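Long-range contact in penicillin-binding protein 2B (Streptococcus pneumoniae, PDB 2WAD), which is a transpeptidase thought to form the peptide cross-links between neighbouring glycan strands of cell wall peptidoglycan, within the machinery that builds the peripheral wall: residues I421-T435 against L440-A452. Residues are numbered along the deposited sequence; the frame is centred on the assembly and turned at random.
Sequences IYSWYKLAYGSFPIT and LEYSSNAYVVQTA. Unlike the reference sequence in segment 421-435: Tyr422 (reference Asn), Lys426 (reference Thr), Leu427 (reference Gln). Unlike the reference sequence in segment 440-452: Ala446 (reference Thr), Val448 (reference Met).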
ATOM      1  N   ILE A 421     -32.380  -1.514 -23.634  1.00 47.21           N
ATOM      2  CA  ILE A 421     -31.520  -0.684 -22.791  1.00 45.95           C
ATOM      3  C   ILE A 421     -31.948   0.779 -22.860  1.00 44.13           C
ATOM      4  O   ILE A 421     -32.064   1.339 -23.965  1.00 41.09           O
ATOM      5  CB  ILE A 421     -30.025  -0.788 -23.223  1.00 46.44           C
ATOM      6  CG1 ILE A 421     -29.466  -2.190 -22.956  1.00 46.30           C
ATOM      7  CG2 ILE A 421     -29.186   0.240 -22.514  1.00 41.30           C
ATOM      8  CD1 ILE A 421     -28.430  -2.604 -24.008  1.00 43.93           C
ATOM      9  N   TYR A 422     -32.133   1.388 -21.686  1.00 43.52           N
ATOM     10  CA  TYR A 422     -32.535   2.800 -21.552  1.00 42.23           C
ATOM     11  C   TYR A 422     -31.521   3.570 -20.715  1.00 42.37           C
ATOM     12  O   TYR A 422     -30.654   2.971 -20.064  1.00 39.59           O
ATOM     13  CB  TYR A 422     -33.894   2.922 -20.842  1.00 45.16           C
ATOM     14  CG  TYR A 422     -35.045   2.277 -21.572  1.00 46.37           C
ATOM     15  CD1 TYR A 422     -35.751   2.969 -22.538  1.00 48.23           C
ATOM     16  CD2 TYR A 422     -35.408   0.965 -21.306  1.00 54.26           C
ATOM     17  CE1 TYR A 422     -36.793   2.379 -23.222  1.00 54.01           C
ATOM     18  CE2 TYR A 422     -36.451   0.366 -21.989  1.00 53.23           C
ATOM     19  CZ  TYR A 422     -37.148   1.077 -22.942  1.00 57.40           C
ATOM     20  OH  TYR A 422     -38.200   0.485 -23.627  1.00 60.68           O
ATOM     21  N   SER A 423     -31.660   4.895 -20.711  1.00 42.24           N
ATOM     22  CA  SER A 423     -30.865   5.748 -19.836  1.00 42.21           C
ATOM     23  C   SER A 423     -31.729   6.092 -18.623  1.00 41.45           C
ATOM     24  O   SER A 423     -32.866   5.638 -18.537  1.00 42.54           O
ATOM     25  CB  SER A 423     -30.443   7.016 -20.581  1.00 41.92           C
ATOM     26  OG  SER A 423     -29.492   6.699 -21.586  1.00 41.88           O
ATOM     27  N   TRP A 424     -31.206   6.885 -17.698  1.00 38.13           N
ATOM     28  CA  TRP A 424     -31.946   7.243 -16.488  1.00 40.23           C
ATOM     29  C   TRP A 424     -33.262   7.961 -16.811  1.00 39.88           C
ATOM     30  O   TRP A 424     -34.222   7.853 -16.066  1.00 42.26           O
ATOM     31  CB  TRP A 424     -31.076   8.091 -15.551  1.00 38.97           C
ATOM     32  CG  TRP A 424     -30.699   9.460 -16.067  1.00 40.01           C
ATOM     33  CD1 TRP A 424     -29.563   9.799 -16.767  1.00 37.66           C
ATOM     34  CD2 TRP A 424     -31.424  10.682 -15.872  1.00 41.59           C
ATOM     35  NE1 TRP A 424     -29.539  11.156 -17.005  1.00 38.48           N
ATOM     36  CE2 TRP A 424     -30.678  11.717 -16.481  1.00 39.62           C
ATOM     37  CE3 TRP A 424     -32.636  11.003 -15.248  1.00 47.91           C
ATOM     38  CZ2 TRP A 424     -31.105  13.045 -16.476  1.00 43.52           C
ATOM     39  CZ3 TRP A 424     -33.053  12.340 -15.247  1.00 43.74           C
ATOM     40  CH2 TRP A 424     -32.286  13.337 -15.855  1.00 41.56           C
ATOM     41  N   TYR A 425     -33.312   8.652 -17.943  1.00 41.54           N
ATOM     42  CA  TYR A 425     -34.501   9.397 -18.357  1.00 44.47           C
ATOM     43  C   TYR A 425     -35.528   8.631 -19.216  1.00 45.33           C
ATOM     44  O   TYR A 425     -36.534   9.200 -19.624  1.00 42.14           O
ATOM     45  CB  TYR A 425     -34.055  10.669 -19.084  1.00 45.69           C
ATOM     46  CG  TYR A 425     -32.883  10.526 -20.040  1.00 45.51           C
ATOM     47  CD1 TYR A 425     -31.596  10.902 -19.651  1.00 46.43           C
ATOM     48  CD2 TYR A 425     -33.065  10.059 -21.337  1.00 46.32           C
ATOM     49  CE1 TYR A 425     -30.516  10.803 -20.513  1.00 40.32           C
ATOM     50  CE2 TYR A 425     -31.993   9.955 -22.221  1.00 43.69           C
ATOM     51  CZ  TYR A 425     -30.724  10.339 -21.809  1.00 53.24           C
ATOM     52  OH  TYR A 425     -29.659  10.253 -22.691  1.00 43.63           O
ATOM     53  N   LYS A 426     -35.260   7.356 -19.495  1.00 45.67           N
ATOM     54  CA  LYS A 426     -36.196   6.459 -20.190  1.00 47.42           C
ATOM     55  C   LYS A 426     -36.801   7.061 -21.457  1.00 45.84           C
ATOM     56  O   LYS A 426     -36.092   7.423 -22.391  1.00 41.89           O
ATOM     57  CB  LYS A 426     -37.331   5.986 -19.259  1.00 49.00           C
ATOM     58  CG  LYS A 426     -36.904   5.561 -17.865  1.00 50.91           C
ATOM     59  CD  LYS A 426     -36.065   4.302 -17.971  1.00 64.23           C
ATOM     60  CE  LYS A 426     -35.645   3.750 -16.618  1.00 71.23           C
ATOM     61  NZ  LYS A 426     -34.682   2.628 -16.818  1.00 68.46           N
ATOM     62  N   LEU A 427     -38.129   7.173 -21.456  1.00 47.71           N
ATOM     63  CA  LEU A 427     -38.921   7.543 -22.621  1.00 48.74           C
ATOM     64  C   LEU A 427     -39.322   9.018 -22.580  1.00 50.84           C
ATOM     65  O   LEU A 427     -39.900   9.560 -23.536  1.00 51.22           O
ATOM     66  CB  LEU A 427     -40.148   6.619 -22.689  1.00 49.98           C
ATOM     67  CG  LEU A 427     -39.763   5.138 -22.824  1.00 54.99           C
ATOM     68  CD1 LEU A 427     -40.874   4.116 -22.516  1.00 51.41           C
ATOM     69  CD2 LEU A 427     -39.184   4.931 -24.236  1.00 54.00           C
ATOM     70  N   ALA A 428     -38.956   9.683 -21.488  1.00 50.19           N
ATOM     71  CA  ALA A 428     -39.428  11.034 -21.194  1.00 50.10           C
ATOM     72  C   ALA A 428     -39.247  12.073 -22.303  1.00 49.47           C
ATOM     73  O   ALA A 428     -40.105  12.939 -22.481  1.00 50.25           O
ATOM     74  CB  ALA A 428     -38.846  11.540 -19.852  1.00 49.23           C
ATOM     75  N   TYR A 429     -38.149  12.017 -23.048  1.00 46.20           N
ATOM     76  CA  TYR A 429     -37.977  12.943 -24.168  1.00 46.67           C
ATOM     77  C   TYR A 429     -37.985  12.252 -25.524  1.00 45.68           C
ATOM     78  O   TYR A 429     -37.420  12.783 -26.477  1.00 45.56           O
ATOM     79  CB  TYR A 429     -36.692  13.755 -24.004  1.00 48.40           C
ATOM     80  CG  TYR A 429     -36.750  14.560 -22.741  1.00 53.02           C
ATOM     81  CD1 TYR A 429     -37.105  15.901 -22.774  1.00 58.91           C
ATOM     82  CD2 TYR A 429     -36.538  13.961 -21.502  1.00 56.01           C
ATOM     83  CE1 TYR A 429     -37.207  16.639 -21.604  1.00 61.01           C
ATOM     84  CE2 TYR A 429     -36.641  14.694 -20.331  1.00 53.39           C
ATOM     85  CZ  TYR A 429     -36.975  16.028 -20.393  1.00 58.20           C
ATOM     86  OH  TYR A 429     -37.102  16.773 -19.244  1.00 66.76           O
ATOM     87  N   GLY A 430     -38.590  11.070 -25.601  1.00 43.05           N
ATOM     88  CA  GLY A 430     -38.530  10.276 -26.829  1.00 47.51           C
ATOM     89  C   GLY A 430     -37.114  10.017 -27.323  1.00 49.00           C
ATOM     90  O   GLY A 430     -36.171   9.931 -26.525  1.00 47.57           O
ATOM     91  N   SER A 431     -36.975   9.885 -28.640  1.00 48.68           N
ATOM     92  CA  SER A 431     -35.675   9.729 -29.298  1.00 47.20           C
ATOM     93  C   SER A 431     -35.209  11.071 -29.850  1.00 45.92           C
ATOM     94  O   SER A 431     -36.011  11.892 -30.299  1.00 42.79           O
ATOM     95  CB  SER A 431     -35.789   8.740 -30.458  1.00 45.33           C
ATOM     96  OG  SER A 431     -36.117   7.469 -29.937  1.00 48.40           O
ATOM     97  N   PHE A 432     -33.905  11.303 -29.812  1.00 45.40           N
ATOM     98  CA  PHE A 432     -33.400  12.608 -30.187  1.00 44.93           C
ATOM     99  C   PHE A 432     -31.913  12.535 -30.504  1.00 43.75           C
ATOM    100  O   PHE A 432     -31.205  11.644 -30.038  1.00 44.27           O
ATOM    101  CB  PHE A 432     -33.683  13.641 -29.078  1.00 44.65           C
ATOM    102  CG  PHE A 432     -33.111  13.266 -27.746  1.00 46.00           C
ATOM    103  CD1 PHE A 432     -33.882  12.584 -26.811  1.00 43.61           C
ATOM    104  CD2 PHE A 432     -31.789  13.567 -27.434  1.00 45.48           C
ATOM    105  CE1 PHE A 432     -33.354  12.204 -25.577  1.00 41.36           C
ATOM    106  CE2 PHE A 432     -31.249  13.198 -26.201  1.00 42.87           C
ATOM    107  CZ  PHE A 432     -32.033  12.495 -25.277  1.00 43.18           C
ATOM    108  N   PRO A 433     -31.437  13.481 -31.318  1.00 42.50           N
ATOM    109  CA  PRO A 433     -30.021  13.558 -31.645  1.00 41.96           C
ATOM    110  C   PRO A 433     -29.206  14.021 -30.440  1.00 41.28           C
ATOM    111  O   PRO A 433     -29.706  14.797 -29.613  1.00 40.81           O
ATOM    112  CB  PRO A 433     -29.969  14.580 -32.783  1.00 42.37           C
ATOM    113  CG  PRO A 433     -31.196  15.424 -32.592  1.00 45.49           C
ATOM    114  CD  PRO A 433     -32.227  14.583 -31.890  1.00 41.11           C
ATOM    115  N   ILE A 434     -27.980  13.507 -30.347  1.00 41.36           N
ATOM    116  CA  ILE A 434     -27.077  13.755 -29.226  1.00 41.48           C
ATOM    117  C   ILE A 434     -25.613  13.683 -29.702  1.00 41.84           C
ATOM    118  O   ILE A 434     -25.207  12.728 -30.361  1.00 40.37           O
ATOM    119  CB  ILE A 434     -27.399  12.769 -28.053  1.00 42.50           C
ATOM    120  CG1 ILE A 434     -26.781  13.255 -26.753  1.00 47.70           C
ATOM    121  CG2 ILE A 434     -26.935  11.335 -28.328  1.00 38.13           C
ATOM    122  CD1 ILE A 434     -27.221  12.442 -25.532  1.00 49.79           C
ATOM    123  N   THR A 435     -24.834  14.719 -29.404  1.00 42.47           N
ATOM    124  CA  THR A 435     -23.397  14.750 -29.658  1.00 39.43           C
ATOM    125  C   THR A 435     -22.601  14.061 -28.548  1.00 40.32           C
ATOM    126  O   THR A 435     -23.152  13.585 -27.554  1.00 41.16           O
ATOM    127  CB  THR A 435     -22.866  16.196 -29.746  1.00 42.84           C
ATOM    128  OG1 THR A 435     -23.005  16.851 -28.473  1.00 36.82           O
ATOM    129  CG2 THR A 435     -23.563  17.005 -30.863  1.00 40.65           C
ATOM    130  N   LEU A 440     -22.075  12.891 -22.691  1.00 37.70           N
ATOM    131  CA  LEU A 440     -21.457  12.970 -21.366  1.00 37.86           C
ATOM    132  C   LEU A 440     -22.318  13.803 -20.409  1.00 39.26           C
ATOM    133  O   LEU A 440     -22.560  13.394 -19.261  1.00 37.04           O
ATOM    134  CB  LEU A 440     -20.025  13.503 -21.477  1.00 35.23           C
ATOM    135  CG  LEU A 440     -18.998  12.523 -22.077  1.00 38.09           C
ATOM    136  CD1 LEU A 440     -17.664  13.166 -22.394  1.00 31.82           C
ATOM    137  CD2 LEU A 440     -18.745  11.330 -21.171  1.00 26.32           C
ATOM    138  N   GLU A 441     -22.811  14.940 -20.907  1.00 39.44           N
ATOM    139  CA  GLU A 441     -23.644  15.850 -20.098  1.00 39.53           C
ATOM    140  C   GLU A 441     -24.876  15.166 -19.507  1.00 40.59           C
ATOM    141  O   GLU A 441     -25.174  15.358 -18.316  1.00 40.79           O
ATOM    142  CB  GLU A 441     -24.051  17.106 -20.873  1.00 37.71           C
ATOM    143  CG  GLU A 441     -24.935  18.072 -20.089  1.00 39.83           C
ATOM    144  CD  GLU A 441     -25.299  19.337 -20.883  1.00 43.19           C
ATOM    145  OE1 GLU A 441     -24.842  19.492 -22.035  1.00 40.61           O
ATOM    146  OE2 GLU A 441     -26.048  20.187 -20.348  1.00 39.54           O
ATOM    147  N   TYR A 442     -25.530  14.333 -20.327  1.00 38.09           N
ATOM    148  CA  TYR A 442     -26.756  13.627 -19.953  1.00 37.25           C
ATOM    149  C   TYR A 442     -26.570  12.210 -19.424  1.00 37.51           C
ATOM    150  O   TYR A 442     -27.510  11.595 -18.900  1.00 36.38           O
ATOM    151  CB  TYR A 442     -27.711  13.539 -21.141  1.00 38.38           C
ATOM    152  CG  TYR A 442     -27.951  14.815 -21.900  1.00 39.14           C
ATOM    153  CD1 TYR A 442     -27.771  16.061 -21.308  1.00 43.58           C
ATOM    154  CD2 TYR A 442     -28.381  14.771 -23.223  1.00 43.31           C
ATOM    155  CE1 TYR A 442     -27.990  17.236 -22.032  1.00 42.19           C
ATOM    156  CE2 TYR A 442     -28.614  15.934 -23.942  1.00 38.92           C
ATOM    157  CZ  TYR A 442     -28.409  17.161 -23.353  1.00 46.21           C
ATOM    158  OH  TYR A 442     -28.638  18.300 -24.110  1.00 46.10           O
ATOM    159  N   SER A 443     -25.351  11.697 -19.550  1.00 35.64           N
ATOM    160  CA  SER A 443     -25.053  10.318 -19.180  1.00 36.96           C
ATOM    161  C   SER A 443     -25.854   9.340 -20.026  1.00 36.43           C
ATOM    162  O   SER A 443     -26.489   8.430 -19.506  1.00 36.90           O
ATOM    163  CB  SER A 443     -25.254  10.061 -17.679  1.00 37.32           C
ATOM    164  OG  SER A 443     -24.464   8.955 -17.228  1.00 35.50           O
ATOM    165  N   SER A 444     -25.820   9.548 -21.335  1.00 35.74           N
ATOM    166  CA  SER A 444     -26.566   8.701 -22.256  1.00 37.46           C
ATOM    167  C   SER A 444     -25.969   7.302 -22.345  1.00 37.20           C
ATOM    168  O   SER A 444     -24.798   7.142 -22.716  1.00 37.51           O
ATOM    169  CB  SER A 444     -26.540   9.336 -23.651  1.00 35.06           C
ATOM    170  OG  SER A 444     -26.944   8.389 -24.616  1.00 37.13           O
ATOM    171  N   ASN A 445     -26.766   6.287 -22.028  1.00 35.65           N
ATOM    172  CA  ASN A 445     -26.360   4.919 -22.358  1.00 36.69           C
ATOM    173  C   ASN A 445     -26.434   4.610 -23.864  1.00 36.51           C
ATOM    174  O   ASN A 445     -25.653   3.797 -24.354  1.00 37.42           O
ATOM    175  CB  ASN A 445     -27.180   3.878 -21.590  1.00 36.02           C
ATOM    176  CG  ASN A 445     -26.773   3.738 -20.127  1.00 40.85           C
ATOM    177  OD1 ASN A 445     -25.660   4.084 -19.709  1.00 35.00           O
ATOM    178  ND2 ASN A 445     -27.681   3.176 -19.338  1.00 37.77           N
ATOM    179  N   ALA A 446     -27.357   5.235 -24.596  1.00 34.29           N
ATOM    180  CA  ALA A 446     -27.515   4.947 -26.029  1.00 37.66           C
ATOM    181  C   ALA A 446     -26.233   5.245 -26.794  1.00 35.69           C
ATOM    182  O   ALA A 446     -25.878   4.520 -27.733  1.00 32.84           O
ATOM    183  CB  ALA A 446     -28.661   5.734 -26.649  1.00 32.94           C
ATOM    184  N   TYR A 447     -25.566   6.329 -26.411  1.00 34.70           N
ATOM    185  CA  TYR A 447     -24.370   6.755 -27.157  1.00 36.27           C
ATOM    186  C   TYR A 447     -23.222   5.731 -27.018  1.00 40.42           C
ATOM    187  O   TYR A 447     -22.543   5.414 -28.015  1.00 40.02           O
ATOM    188  CB  TYR A 447     -23.911   8.143 -26.692  1.00 37.35           C
ATOM    189  CG  TYR A 447     -22.943   8.836 -27.639  1.00 37.82           C
ATOM    190  CD1 TYR A 447     -23.414   9.648 -28.657  1.00 40.15           C
ATOM    191  CD2 TYR A 447     -21.564   8.657 -27.532  1.00 37.27           C
ATOM    192  CE1 TYR A 447     -22.548  10.274 -29.542  1.00 36.31           C
ATOM    193  CE2 TYR A 447     -20.685   9.268 -28.423  1.00 32.89           C
ATOM    194  CZ  TYR A 447     -21.194  10.074 -29.417  1.00 34.22           C
ATOM    195  OH  TYR A 447     -20.362  10.696 -30.315  1.00 33.70           O
ATOM    196  N   VAL A 448     -23.020   5.210 -25.799  1.00 36.24           N
ATOM    197  CA  VAL A 448     -21.888   4.347 -25.512  1.00 35.82           C
ATOM    198  C   VAL A 448     -22.145   2.896 -25.907  1.00 35.08           C
ATOM    199  O   VAL A 448     -21.206   2.167 -26.192  1.00 33.84           O
ATOM    200  CB  VAL A 448     -21.420   4.390 -24.032  1.00 35.66           C
ATOM    201  CG1 VAL A 448     -20.702   5.711 -23.717  1.00 35.46           C
ATOM    202  CG2 VAL A 448     -22.562   4.107 -23.064  1.00 28.69           C
ATOM    203  N   VAL A 449     -23.402   2.472 -25.876  1.00 32.93           N
ATOM    204  CA  VAL A 449     -23.786   1.150 -26.338  1.00 35.62           C
ATOM    205  C   VAL A 449     -23.672   1.050 -27.872  1.00 36.76           C
ATOM    206  O   VAL A 449     -23.166   0.062 -28.405  1.00 39.49           O
ATOM    207  CB  VAL A 449     -25.200   0.772 -25.846  1.00 36.97           C
ATOM    208  CG1 VAL A 449     -25.675  -0.483 -26.544  1.00 41.24           C
ATOM    209  CG2 VAL A 449     -25.184   0.509 -24.341  1.00 31.78           C
ATOM    210  N   GLN A 450     -24.121   2.071 -28.587  1.00 34.72           N
ATOM    211  CA  GLN A 450     -23.892   2.159 -30.028  1.00 36.65           C
ATOM    212  C   GLN A 450     -22.407   2.242 -30.371  1.00 36.09           C
ATOM    213  O   GLN A 450     -21.949   1.561 -31.265  1.00 36.74           O
ATOM    214  CB  GLN A 450     -24.663   3.342 -30.635  1.00 35.68           C
ATOM    215  CG  GLN A 450     -26.153   3.084 -30.769  1.00 37.97           C
ATOM    216  CD  GLN A 450     -26.935   4.292 -31.277  1.00 44.38           C
ATOM    217  OE1 GLN A 450     -27.381   4.306 -32.426  1.00 48.30           O
ATOM    218  NE2 GLN A 450     -27.140   5.293 -30.415  1.00 37.03           N
ATOM    219  N   THR A 451     -21.634   3.033 -29.635  1.00 38.20           N
ATOM    220  CA  THR A 451     -20.184   3.022 -29.785  1.00 36.82           C
ATOM    221  C   THR A 451     -19.557   1.647 -29.612  1.00 38.81           C
ATOM    222  O   THR A 451     -18.769   1.248 -30.473  1.00 36.32           O
ATOM    223  CB  THR A 451     -19.476   4.001 -28.830  1.00 37.18           C
ATOM    224  OG1 THR A 451     -19.920   5.336 -29.091  1.00 35.00           O
ATOM    225  CG2 THR A 451     -17.969   3.946 -29.027  1.00 32.44           C
ATOM    226  N   ALA A 452     -19.877   0.941 -28.522  1.00 38.68           N
ATOM    227  CA  ALA A 452     -19.355  -0.424 -28.323  1.00 39.97           C
ATOM    228  C   ALA A 452     -19.742  -1.397 -29.447  1.00 40.60           C
ATOM    229  O   ALA A 452     -18.908  -2.153 -29.940  1.00 41.53           O
ATOM    230  CB  ALA A 452     -19.798  -1.015 -26.968  1.00 39.31           C
TER
HETATM  231  O   HOH W   1     -28.175   6.379 -17.794  1.00 48.96           O
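Trp424 and Tyr425 bring their rings up to Tyr442 O from two directions, and both meet that carbonyl oxygen edge-on. Tyr425 turns an edge toward the indole, its CD1 over one face of the Trp424 ring, offset toward the rim; with chi1 at 66°, Trp424 NE1 reaches Tyr442 O and donates to it at 2.8 Å, close to the ring plane. The Tyr425 ring has Ser423 CB over one face; at its edge lie Trp424 CE2 and the same oxygen, with Tyr425 CE1 3.5 Å from Tyr442 O.

Ser443 to Asn445, in the turn between helices 436-442 and 445-455, match the SxN motif of penicillin-binding transpeptidases. Ser443, with positive phi, closes the first helix in a Schellman motif, and its hydroxyl bonds to that of Ser386, the inferred acyl-ester nucleophile, and to Lys615. Ser444 N-caps the second helix, its OG accepting from Tyr447 N; Asp410 holds both Ser444 OG and Tyr425 OH.

Residues 421-425 run alongside the turn and bond to it through Tyr422, Ser423 and Trp424. Ser423 OG accepts from Asn445 N at 2.8 Å, while Asn445 ND2 donates at 3.1 Å to Tyr422 O, which lies near the plane of the Asn445 side-chain amide. The other end of that amide, OD1, accepts from Lys389 NZ, so both ends are engaged and the flip of the group is settled. A water bridges Trp424 N and Ser443 O.

Farther along, strand 432-434 packs on the same turn: Ile434, with CG1 anti to the backbone N (chi1 -163°), sends CD1 between Tyr442 CD2 at 3.5 Å and Ser444 CB at 3.7 Å, and its CG2 rests 3.9 Å from Tyr447 CD1.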